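Local coordinates for putative integron gene cassette protein (Uncultured bacterium, PDB 3FUY), which is of unknown function; it is encoded by a mobile integron gene cassette and is found as an assembly of three copies, at residues L48-T53 / V97-K102; H103-M108 / H147-Q152; V35-F40 / L64-M69; T27-P32 / F55-G60. One frame throughout, in Å; residues are numbered along the deposited sequence.

Contact 1 (L48-T53 / V97-K102); sequences LRIGRT and VDIDDK
Leu48 and Arg49 pair in parallel register with Val97 and Asp98, through Arg49 N to Val97 O at 2.9 Å and Ile99 N to Arg49 O at 2.7 Å. This is the parallel pairing of strands 44-49 and 91-100 inside the mixed sheet, with helix 59-79 between them in the chain. On the Leu48 and Val97 face, Leu48 CD1 packs against Ile99 CD1 at 3.9 Å, set obliquely. Ile50 lies beside Ile99, both pointing the same way, and Asp61 of the helix touches both. From the last bridge onward the backbones drift apart and polar groups dominate. Asp98 OD1 accepts from Gly51 N at 3.1 Å, the donor 29° out of the carboxylate plane. A water donates to the same oxygen. A second water donates to Ile99 O and accepts from Thr53 N, spanning the gap. Arg52 is extended. Its NH1 forms a salt bridge with Asp100 OD2 at 2.9 Å; the oxygen receives it on its syn lone pair, and the flat groups stand 82° apart. Lys102 CD lies over one face of the guanidinium, off-centre. Asp100 is held at its other oxygen: OD1 takes Lys102 N in an Asx turn. Asp101 CG sits between its backbone N and carbonyl carbon (chi1 56°), which brings the carboxylate to Thr53, where OG1 hydrogen-bonds to the syn lone pair of OD1 at 2.6 Å.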
# COMPACT_ATOMS: atom_id res chain seq x y z
N LEU B 48 -5.33 7.02 -7.78
CA LEU B 48 -4.56 7.65 -8.82
C LEU B 48 -3.99 6.60 -9.79
O LEU B 48 -3.33 5.63 -9.37
CB LEU B 48 -3.44 8.48 -8.22
CG LEU B 48 -2.45 9.07 -9.23
CD1 LEU B 48 -3.16 10.03 -10.19
CD2 LEU B 48 -1.34 9.77 -8.47
N ARG B 49 -4.27 6.78 -11.07
CA ARG B 49 -3.76 5.88 -12.11
C ARG B 49 -3.01 6.64 -13.19
O ARG B 49 -3.52 7.64 -13.70
CB ARG B 49 -4.91 5.14 -12.78
CG ARG B 49 -5.36 3.90 -12.06
CD ARG B 49 -6.53 3.23 -12.78
NE ARG B 49 -6.85 1.96 -12.13
CZ ARG B 49 -6.72 0.77 -12.71
NH1 ARG B 49 -6.31 0.69 -13.98
NH2 ARG B 49 -7.03 -0.33 -12.03
N ILE B 50 -1.82 6.18 -13.53
CA ILE B 50 -1.14 6.71 -14.69
C ILE B 50 -1.44 5.72 -15.83
O ILE B 50 -0.59 4.93 -16.23
CB ILE B 50 0.37 6.85 -14.45
CG1 ILE B 50 0.66 7.41 -13.04
CG2 ILE B 50 1.00 7.70 -15.54
CD1 ILE B 50 0.01 8.79 -12.75
N GLY B 51 -2.66 5.79 -16.32
CA GLY B 51 -3.24 4.73 -17.14
C GLY B 51 -2.62 4.52 -18.51
O GLY B 51 -2.28 3.40 -18.88
N ARG B 52 -2.46 5.60 -19.26
CA ARG B 52 -2.05 5.45 -20.66
C ARG B 52 -0.61 4.97 -20.82
O ARG B 52 -0.34 4.04 -21.58
CB ARG B 52 -2.27 6.74 -21.44
CG ARG B 52 -2.26 6.52 -22.97
CD ARG B 52 -2.74 7.75 -23.73
NE ARG B 52 -2.51 7.65 -25.18
CZ ARG B 52 -2.52 8.69 -26.01
NH1 ARG B 52 -2.74 9.91 -25.53
NH2 ARG B 52 -2.30 8.52 -27.31
N THR B 53 0.31 5.60 -20.10
CA THR B 53 1.73 5.30 -20.23
C THR B 53 2.23 4.23 -19.27
O THR B 53 3.25 3.58 -19.53
CB THR B 53 2.56 6.53 -19.93
OG1 THR B 53 2.28 6.96 -18.59
CG2 THR B 53 2.25 7.66 -20.93
N VAL B 97 -8.55 9.48 -10.35
CA VAL B 97 -7.97 10.42 -11.30
C VAL B 97 -7.03 9.59 -12.15
O VAL B 97 -6.04 9.04 -11.66
CB VAL B 97 -7.16 11.54 -10.60
CG1 VAL B 97 -6.44 12.40 -11.63
CG2 VAL B 97 -8.07 12.37 -9.72
N ASP B 98 -7.38 9.47 -13.43
CA ASP B 98 -6.55 8.76 -14.38
C ASP B 98 -5.78 9.77 -15.24
O ASP B 98 -6.37 10.53 -16.02
CB ASP B 98 -7.41 7.83 -15.24
CG ASP B 98 -6.58 6.92 -16.12
OD1 ASP B 98 -5.40 7.22 -16.34
OD2 ASP B 98 -7.12 5.89 -16.58
N ILE B 99 -4.46 9.76 -15.08
CA ILE B 99 -3.61 10.71 -15.79
C ILE B 99 -3.07 10.11 -17.09
O ILE B 99 -2.55 9.01 -17.10
CB ILE B 99 -2.43 11.17 -14.92
CG1 ILE B 99 -2.94 11.97 -13.71
CG2 ILE B 99 -1.43 11.99 -15.75
CD1 ILE B 99 -1.85 12.58 -12.90
N ASP B 100 -3.19 10.88 -18.18
CA ASP B 100 -2.56 10.57 -19.46
C ASP B 100 -1.41 11.54 -19.67
O ASP B 100 -1.63 12.70 -20.02
CB ASP B 100 -3.58 10.73 -20.59
CG ASP B 100 -2.96 10.65 -21.99
OD1 ASP B 100 -1.71 10.61 -22.14
OD2 ASP B 100 -3.74 10.63 -22.95
N ASP B 101 -0.19 11.07 -19.46
CA ASP B 101 0.99 11.91 -19.64
C ASP B 101 1.84 11.48 -20.84
O ASP B 101 3.06 11.68 -20.85
CB ASP B 101 1.83 11.94 -18.36
CG ASP B 101 2.24 10.55 -17.87
OD1 ASP B 101 1.72 9.53 -18.38
OD2 ASP B 101 3.09 10.50 -16.94
N LYS B 102 1.21 10.90 -21.85
CA LYS B 102 1.97 10.40 -22.99
C LYS B 102 2.52 11.53 -23.85
O LYS B 102 3.74 11.74 -23.91
CB LYS B 102 1.15 9.41 -23.82
CG LYS B 102 1.93 8.80 -24.98
CD LYS B 102 1.15 7.66 -25.60
CE LYS B 102 2.01 6.87 -26.57
NZ LYS B 102 1.27 5.68 -27.09
O HOH W 1 -4.72 7.58 -18.94
O HOH W 2 -0.69 7.95 -18.68

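Contact 2 (H103-M108 / H147-Q152); sequences HTYNAM and HSCVTQ
Tyr105 meets Cys149 near where strands 106-116 and 150-160 come together, the parallel pair of a beta-alpha-beta unit whose crossover contains helix 121-138. Tyr105 CD2 lies 3.4 Å from Cys149 CB. The Cys149 sulfur comes obliquely to the ring, 4.7 Å from SG to the Tyr105 centroid, in a sulfur-aromatic contact. With chi1 at 177°, SG stands anti to the Cys149 backbone N and also reaches Ala107 CB, at 3.6 Å. Ser148 O sits at the edge of the tyrosine ring, near its plane. The backbone ladder continues from here. Val150 N donates to Tyr105 O, Ala107 N to Val150 O, and Gln152 N to Ala107 O at 2.9 Å. Asn106 and Val150 share one face of the sheet with Gln152 and Met108, a selenomethionine. There the bent Met108 chain brings CE to 3.9 Å from Gln152 CB. The other face is covered by helix 59-79, where Leu64 touches Tyr105, Ala107 and Cys149. This helix also fixes the polar ends: Tyr105 OH bonds to Asp61, His147 NE2 to Asp63, and Thr151 OG1 to Lys68. Asp145 OD1 accepts from the backbone N of both His147 and Cys149, and so probably helps to fix the turn before the strand. Where the two segments diverge, a water donates to Tyr105 O and to Ser148 O, each at 2.8 Å.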
# COMPACT_ATOMS: atom_id res chain seq x y z
N HIS B 103 1.63 12.28 -24.50
CA HIS B 103 2.06 13.42 -25.31
C HIS B 103 1.88 14.75 -24.59
O HIS B 103 2.83 15.49 -24.42
CB HIS B 103 1.35 13.43 -26.67
CG HIS B 103 1.54 12.16 -27.45
ND1 HIS B 103 2.79 11.68 -27.79
CD2 HIS B 103 0.64 11.28 -27.94
CE1 HIS B 103 2.65 10.55 -28.46
NE2 HIS B 103 1.36 10.29 -28.57
N THR B 104 0.65 15.05 -24.18
CA THR B 104 0.42 16.20 -23.32
C THR B 104 -0.08 15.72 -21.96
O THR B 104 -0.38 14.53 -21.78
CB THR B 104 -0.65 17.12 -23.88
OG1 THR B 104 -1.78 16.33 -24.25
CG2 THR B 104 -0.11 17.87 -25.10
N TYR B 105 -0.19 16.65 -21.03
CA TYR B 105 -0.64 16.35 -19.68
C TYR B 105 -2.17 16.47 -19.56
O TYR B 105 -2.72 17.56 -19.60
CB TYR B 105 0.07 17.27 -18.70
CG TYR B 105 0.17 16.77 -17.27
CD1 TYR B 105 0.65 15.48 -16.98
CD2 TYR B 105 -0.18 17.59 -16.22
CE1 TYR B 105 0.76 15.04 -15.67
CE2 TYR B 105 -0.07 17.16 -14.91
CZ TYR B 105 0.39 15.88 -14.64
OH TYR B 105 0.48 15.47 -13.33
N ASN B 106 -2.83 15.32 -19.45
CA ASN B 106 -4.27 15.25 -19.33
C ASN B 106 -4.72 14.39 -18.14
O ASN B 106 -3.98 13.50 -17.69
CB ASN B 106 -4.86 14.66 -20.61
CG ASN B 106 -4.27 15.28 -21.85
OD1 ASN B 106 -3.19 14.89 -22.30
ND2 ASN B 106 -4.94 16.28 -22.38
N ALA B 107 -5.92 14.66 -17.65
CA ALA B 107 -6.50 13.82 -16.61
C ALA B 107 -7.98 13.56 -16.84
O ALA B 107 -8.73 14.45 -17.28
CB ALA B 107 -6.27 14.43 -15.21
N MSE B 108 -8.39 12.35 -16.52
CA MSE B 108 -9.80 12.00 -16.49
C MSE B 108 -10.23 11.75 -15.04
O MSE B 108 -9.71 10.84 -14.38
CB MSE B 108 -10.06 10.76 -17.36
CG MSE B 108 -11.49 10.26 -17.33
SE MSE B 108 -12.75 11.47 -18.20
CE MSE B 108 -12.15 11.27 -20.06
N HIS B 147 -1.56 22.95 -12.94
CA HIS B 147 -0.53 21.94 -13.22
C HIS B 147 -0.28 21.78 -14.71
O HIS B 147 0.34 20.81 -15.13
CB HIS B 147 -0.92 20.58 -12.60
CG HIS B 147 -0.81 20.53 -11.11
ND1 HIS B 147 -1.86 20.84 -10.27
CD2 HIS B 147 0.23 20.21 -10.30
CE1 HIS B 147 -1.47 20.71 -9.01
NE2 HIS B 147 -0.21 20.33 -9.00
N SER B 148 -0.77 22.72 -15.52
CA SER B 148 -0.74 22.59 -16.98
C SER B 148 -1.41 21.29 -17.43
O SER B 148 -1.01 20.70 -18.42
CB SER B 148 0.69 22.61 -17.52
OG SER B 148 1.34 23.80 -17.15
N CYS B 149 -2.42 20.86 -16.69
CA CYS B 149 -3.15 19.66 -17.03
C CYS B 149 -4.52 20.05 -17.59
O CYS B 149 -5.17 20.96 -17.08
CB CYS B 149 -3.34 18.78 -15.79
SG CYS B 149 -4.32 17.30 -16.11
N VAL B 150 -4.94 19.36 -18.65
CA VAL B 150 -6.27 19.59 -19.21
C VAL B 150 -7.17 18.48 -18.71
O VAL B 150 -6.86 17.31 -18.89
CB VAL B 150 -6.27 19.55 -20.75
CG1 VAL B 150 -7.69 19.63 -21.28
CG2 VAL B 150 -5.41 20.69 -21.31
N THR B 151 -8.30 18.84 -18.11
CA THR B 151 -9.11 17.89 -17.37
C THR B 151 -10.45 17.59 -18.05
O THR B 151 -11.07 18.47 -18.63
CB THR B 151 -9.34 18.40 -15.92
OG1 THR B 151 -8.07 18.61 -15.28
CG2 THR B 151 -10.15 17.43 -15.09
N GLN B 152 -10.87 16.33 -17.99
CA GLN B 152 -12.23 15.95 -18.34
C GLN B 152 -12.78 15.12 -17.20
O GLN B 152 -12.01 14.62 -16.36
CB GLN B 152 -12.23 15.11 -19.62
CG GLN B 152 -11.54 15.76 -20.82
CD GLN B 152 -12.23 17.01 -21.31
OE1 GLN B 152 -13.45 17.19 -21.13
NE2 GLN B 152 -11.47 17.90 -21.94
O HOH W 3 -1.76 19.81 -20.96

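Contact 3 (V35-F40 / L64-M69); sequences VTIRDF and LCLDKM
Helix 59-79 packs on one face of the sheet, and strand 34-39 meets it chiefly through Ile37. The axes of strand 35-39 and helix 64-69 come within 10.6 Å at an angle of 44°, and their contact is apolar. Both branches of Ile37 are used. The longer branch, with CG1 anti to the carbonyl carbon (chi1 -59°), carries CD1 to 3.7 Å from Cys65 SG. The shorter branch meets Leu66 and, one turn beyond Cys65, Met69: CG2 lies 4.0 Å from Leu66 CD2 and 3.9 Å from the selenium of Met69, a selenomethionine. The Ile37 side chain thus fits among three residues of the helix. This is alpha/beta layer packing, in which the face of the mixed sheet that bears Ile37 is covered by the helix. The backbone bond from Met69 N to Cys65 O joins that turn. Both residues also reach strand 91-100, Cys65 touching Val97 and Met69 touching Ile94, so the helix bridges several strands. The Met69 chain is extended as far as SE and then bends at chi3 (74°). The bend sets CE 3.9 Å from Ile37 O and 4.1 Å from Asp39 CB. Asp39 offers just its CB here, while its carboxylate is engaged by Asn42 through OD2. On the other face of the strand, Arg38 NH2 hydrogen-bonds to Ala57 O of the third subunit.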
# COMPACT_ATOMS: atom_id res chain seq x y z
N VAL B 35 -1.92 4.23 -7.39
CA VAL B 35 -1.71 4.83 -6.07
C VAL B 35 -3.03 5.03 -5.35
O VAL B 35 -3.99 5.53 -5.93
CB VAL B 35 -0.97 6.18 -6.19
CG1 VAL B 35 -0.95 6.92 -4.85
CG2 VAL B 35 0.46 5.96 -6.73
N THR B 36 -3.09 4.64 -4.08
CA THR B 36 -4.27 4.94 -3.29
C THR B 36 -4.00 6.16 -2.42
O THR B 36 -2.94 6.30 -1.80
CB THR B 36 -4.70 3.75 -2.40
OG1 THR B 36 -3.65 3.45 -1.47
CG2 THR B 36 -4.99 2.52 -3.24
N ILE B 37 -4.97 7.07 -2.38
CA ILE B 37 -4.83 8.29 -1.60
C ILE B 37 -6.03 8.46 -0.69
O ILE B 37 -7.16 8.66 -1.14
CB ILE B 37 -4.68 9.52 -2.52
CG1 ILE B 37 -3.46 9.35 -3.42
CG2 ILE B 37 -4.51 10.79 -1.71
CD1 ILE B 37 -3.39 10.46 -4.53
N ARG B 38 -5.79 8.32 0.60
CA ARG B 38 -6.84 8.43 1.59
C ARG B 38 -6.63 9.75 2.31
O ARG B 38 -5.60 9.93 2.96
CB ARG B 38 -6.69 7.27 2.59
CG ARG B 38 -7.49 7.43 3.86
CD ARG B 38 -8.95 7.45 3.55
NE ARG B 38 -9.81 7.23 4.72
CZ ARG B 38 -10.99 7.82 4.87
NH1 ARG B 38 -11.39 8.72 3.97
NH2 ARG B 38 -11.76 7.52 5.91
N ASP B 39 -7.58 10.67 2.21
CA ASP B 39 -7.52 11.96 2.91
C ASP B 39 -8.40 11.87 4.16
O ASP B 39 -9.62 11.96 4.07
CB ASP B 39 -8.02 13.11 2.00
CG ASP B 39 -7.91 14.50 2.67
OD1 ASP B 39 -7.92 14.60 3.92
OD2 ASP B 39 -7.82 15.51 1.94
N PHE B 40 -7.79 11.68 5.32
CA PHE B 40 -8.58 11.53 6.55
C PHE B 40 -9.35 12.79 6.91
O PHE B 40 -10.54 12.72 7.21
CB PHE B 40 -7.67 11.16 7.72
CG PHE B 40 -7.14 9.75 7.67
CD1 PHE B 40 -7.96 8.67 7.97
CD2 PHE B 40 -5.82 9.51 7.35
CE1 PHE B 40 -7.48 7.36 7.96
CE2 PHE B 40 -5.31 8.20 7.32
CZ PHE B 40 -6.16 7.12 7.64
N LEU B 64 -1.60 16.90 -8.28
CA LEU B 64 -2.70 17.08 -9.23
C LEU B 64 -3.93 16.35 -8.71
O LEU B 64 -5.02 16.91 -8.62
CB LEU B 64 -2.31 16.53 -10.61
CG LEU B 64 -3.33 16.74 -11.74
CD1 LEU B 64 -2.60 16.72 -13.07
CD2 LEU B 64 -4.40 15.68 -11.74
N CYS B 65 -3.73 15.10 -8.32
CA CYS B 65 -4.83 14.33 -7.76
C CYS B 65 -5.44 15.03 -6.53
O CYS B 65 -6.66 15.16 -6.41
CB CYS B 65 -4.40 12.90 -7.45
SG CYS B 65 -5.77 11.83 -6.99
N LEU B 66 -4.59 15.52 -5.62
CA LEU B 66 -5.10 16.25 -4.46
C LEU B 66 -5.90 17.49 -4.87
O LEU B 66 -6.92 17.80 -4.25
CB LEU B 66 -3.96 16.63 -3.51
CG LEU B 66 -3.29 15.44 -2.79
CD1 LEU B 66 -2.07 15.89 -1.99
CD2 LEU B 66 -4.29 14.73 -1.89
N ASP B 67 -5.45 18.21 -5.90
CA ASP B 67 -6.20 19.38 -6.35
C ASP B 67 -7.58 19.01 -6.90
O ASP B 67 -8.56 19.72 -6.64
CB ASP B 67 -5.39 20.19 -7.37
CG ASP B 67 -4.36 21.11 -6.71
OD1 ASP B 67 -4.36 21.24 -5.47
OD2 ASP B 67 -3.55 21.71 -7.45
N LYS B 68 -7.67 17.92 -7.67
CA LYS B 68 -8.96 17.48 -8.18
C LYS B 68 -9.86 16.96 -7.04
O LYS B 68 -11.08 17.15 -7.06
CB LYS B 68 -8.80 16.42 -9.29
CG LYS B 68 -7.96 16.86 -10.49
CD LYS B 68 -8.44 18.19 -11.06
CE LYS B 68 -7.40 18.79 -12.02
NZ LYS B 68 -7.89 20.01 -12.71
N MSE B 69 -9.27 16.29 -6.05
CA MSE B 69 -10.04 15.88 -4.87
C MSE B 69 -10.64 17.12 -4.21
O MSE B 69 -11.79 17.11 -3.79
CB MSE B 69 -9.17 15.12 -3.87
CG MSE B 69 -8.67 13.81 -4.46
SE MSE B 69 -7.36 12.90 -3.34
CE MSE B 69 -8.55 12.24 -1.93

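Contact 4 (T27-P32 / F55-G60); sequences TSFLSP and FPADKG
Pro32 and Pro56 meet where the connection after strand 25-29 passes the segment leading into helix 59-79, beside the strand that is outermost in the sheet of this chain. The close part is a short backbone link. Ala57 N donates to Pro32 O at 2.9 Å, with an N-H...O angle of 155°. Pro56 CA lies 3.2 Å from the same oxygen in a CA-H...O contact, so one carbonyl receives two adjoining residues. Pro32 CB and Pro56 CB touch more lightly, at 4.1 Å. Phe29 completes the buried side. With chi1 at -75°, its CG is anti to the carbonyl carbon and the ring extends toward Ala57. Its CE1 comes 4.1 Å from Ala57 CB. The looser side begins at Asp58, which points away from segment 27-32. Asp58 is the N-cap of the helix, its OD1 accepting from Asp61 N. Lys59 beyond it also points away and is exposed to solvent. Much of the remaining surface meets the second subunit: Phe29 O bonds to Thr36 of that chain, Ala57 O to its Arg38, and the Phe55 ring meets its His168. Within the chain, Ala57 O also sits at the edge of the Phe29 ring, 3.7 Å from CE1.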
# COMPACT_ATOMS: atom_id res chain seq x y z
N THR B 27 -0.77 7.94 1.50
CA THR B 27 -0.57 7.58 0.10
C THR B 27 0.17 6.25 0.04
O THR B 27 1.12 6.04 0.81
CB THR B 27 0.27 8.65 -0.62
OG1 THR B 27 -0.46 9.87 -0.65
CG2 THR B 27 0.57 8.22 -2.06
N SER B 28 -0.24 5.37 -0.87
CA SER B 28 0.40 4.06 -1.00
C SER B 28 0.55 3.66 -2.46
O SER B 28 -0.38 3.82 -3.24
CB SER B 28 -0.41 2.97 -0.26
OG SER B 28 -0.68 3.35 1.08
N PHE B 29 1.70 3.13 -2.83
CA PHE B 29 1.88 2.64 -4.20
C PHE B 29 1.56 1.15 -4.27
O PHE B 29 2.29 0.34 -3.69
CB PHE B 29 3.31 2.86 -4.68
CG PHE B 29 3.61 4.28 -5.03
CD1 PHE B 29 3.75 4.68 -6.36
CD2 PHE B 29 3.76 5.24 -4.02
CE1 PHE B 29 4.03 5.97 -6.68
CE2 PHE B 29 4.05 6.55 -4.34
CZ PHE B 29 4.19 6.92 -5.68
N LEU B 30 0.50 0.80 -4.99
CA LEU B 30 0.20 -0.61 -5.23
C LEU B 30 1.07 -1.11 -6.37
O LEU B 30 1.45 -2.28 -6.43
CB LEU B 30 -1.28 -0.82 -5.55
CG LEU B 30 -2.24 -0.29 -4.48
CD1 LEU B 30 -3.65 -0.60 -4.92
CD2 LEU B 30 -1.95 -0.88 -3.10
N SER B 31 1.40 -0.19 -7.28
CA SER B 31 2.42 -0.42 -8.29
C SER B 31 3.02 0.94 -8.65
O SER B 31 2.61 1.97 -8.10
CB SER B 31 1.82 -1.13 -9.51
OG SER B 31 1.22 -0.20 -10.41
N PRO B 32 4.00 0.97 -9.55
CA PRO B 32 4.54 2.30 -9.87
C PRO B 32 3.47 3.29 -10.36
O PRO B 32 3.55 4.47 -10.06
CB PRO B 32 5.55 2.00 -10.99
CG PRO B 32 5.98 0.57 -10.72
CD PRO B 32 4.73 -0.12 -10.23
N PHE B 55 3.48 5.05 -16.56
CA PHE B 55 4.67 5.66 -15.99
C PHE B 55 4.45 5.79 -14.47
O PHE B 55 3.32 5.88 -14.01
CB PHE B 55 4.95 7.04 -16.58
CG PHE B 55 5.33 7.02 -18.06
CD1 PHE B 55 5.65 5.85 -18.70
CD2 PHE B 55 5.42 8.21 -18.77
CE1 PHE B 55 6.02 5.84 -20.05
CE2 PHE B 55 5.78 8.22 -20.11
CZ PHE B 55 6.08 7.03 -20.75
N PRO B 56 5.55 5.79 -13.70
CA PRO B 56 5.43 5.89 -12.23
C PRO B 56 4.83 7.24 -11.84
O PRO B 56 5.26 8.28 -12.36
CB PRO B 56 6.89 5.81 -11.74
CG PRO B 56 7.71 5.42 -12.91
CD PRO B 56 6.95 5.77 -14.15
N ALA B 57 3.86 7.23 -10.93
CA ALA B 57 3.34 8.48 -10.38
C ALA B 57 4.42 9.29 -9.64
O ALA B 57 5.19 8.75 -8.84
CB ALA B 57 2.16 8.21 -9.49
N ASP B 58 4.49 10.59 -9.94
CA ASP B 58 5.43 11.45 -9.25
C ASP B 58 4.73 12.42 -8.29
O ASP B 58 3.52 12.38 -8.14
CB ASP B 58 6.38 12.17 -10.23
CG ASP B 58 5.66 13.13 -11.15
OD1 ASP B 58 4.52 13.55 -10.86
OD2 ASP B 58 6.26 13.47 -12.19
N LYS B 59 5.50 13.25 -7.60
CA LYS B 59 4.90 14.17 -6.63
C LYS B 59 3.89 15.08 -7.33
O LYS B 59 2.85 15.42 -6.76
CB LYS B 59 5.98 15.02 -5.96
CG LYS B 59 5.64 15.41 -4.54
CD LYS B 59 6.66 16.36 -3.93
CE LYS B 59 8.06 15.83 -4.08
NZ LYS B 59 9.05 16.74 -3.41
N GLY B 60 4.19 15.47 -8.57
CA GLY B 60 3.30 16.33 -9.34
C GLY B 60 1.96 15.68 -9.62
O GLY B 60 0.90 16.27 -9.40

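From the N terminus, segment 27-32, the end of strand 25-29 and the turn after it, is joined by 55-60, closing contact 4. Segment 35-40 follows and finds its partner at 64-69 on the helix, forming contact 3. These two loops cross. Contact 1 opens at 48-53, inside both, and closes at 97-102, so it crosses them as well. Contact 2 comes in series after it, opening at 103-108 and closing at 147-152. Leu48 N to Val35 O links contacts 1 and 3, while Asp98 O to Met108 N links contacts 1 and 2. Together they tie all six strands and helix 59-79. All four contacts reach a neighbouring subunit, contact 4 both of them.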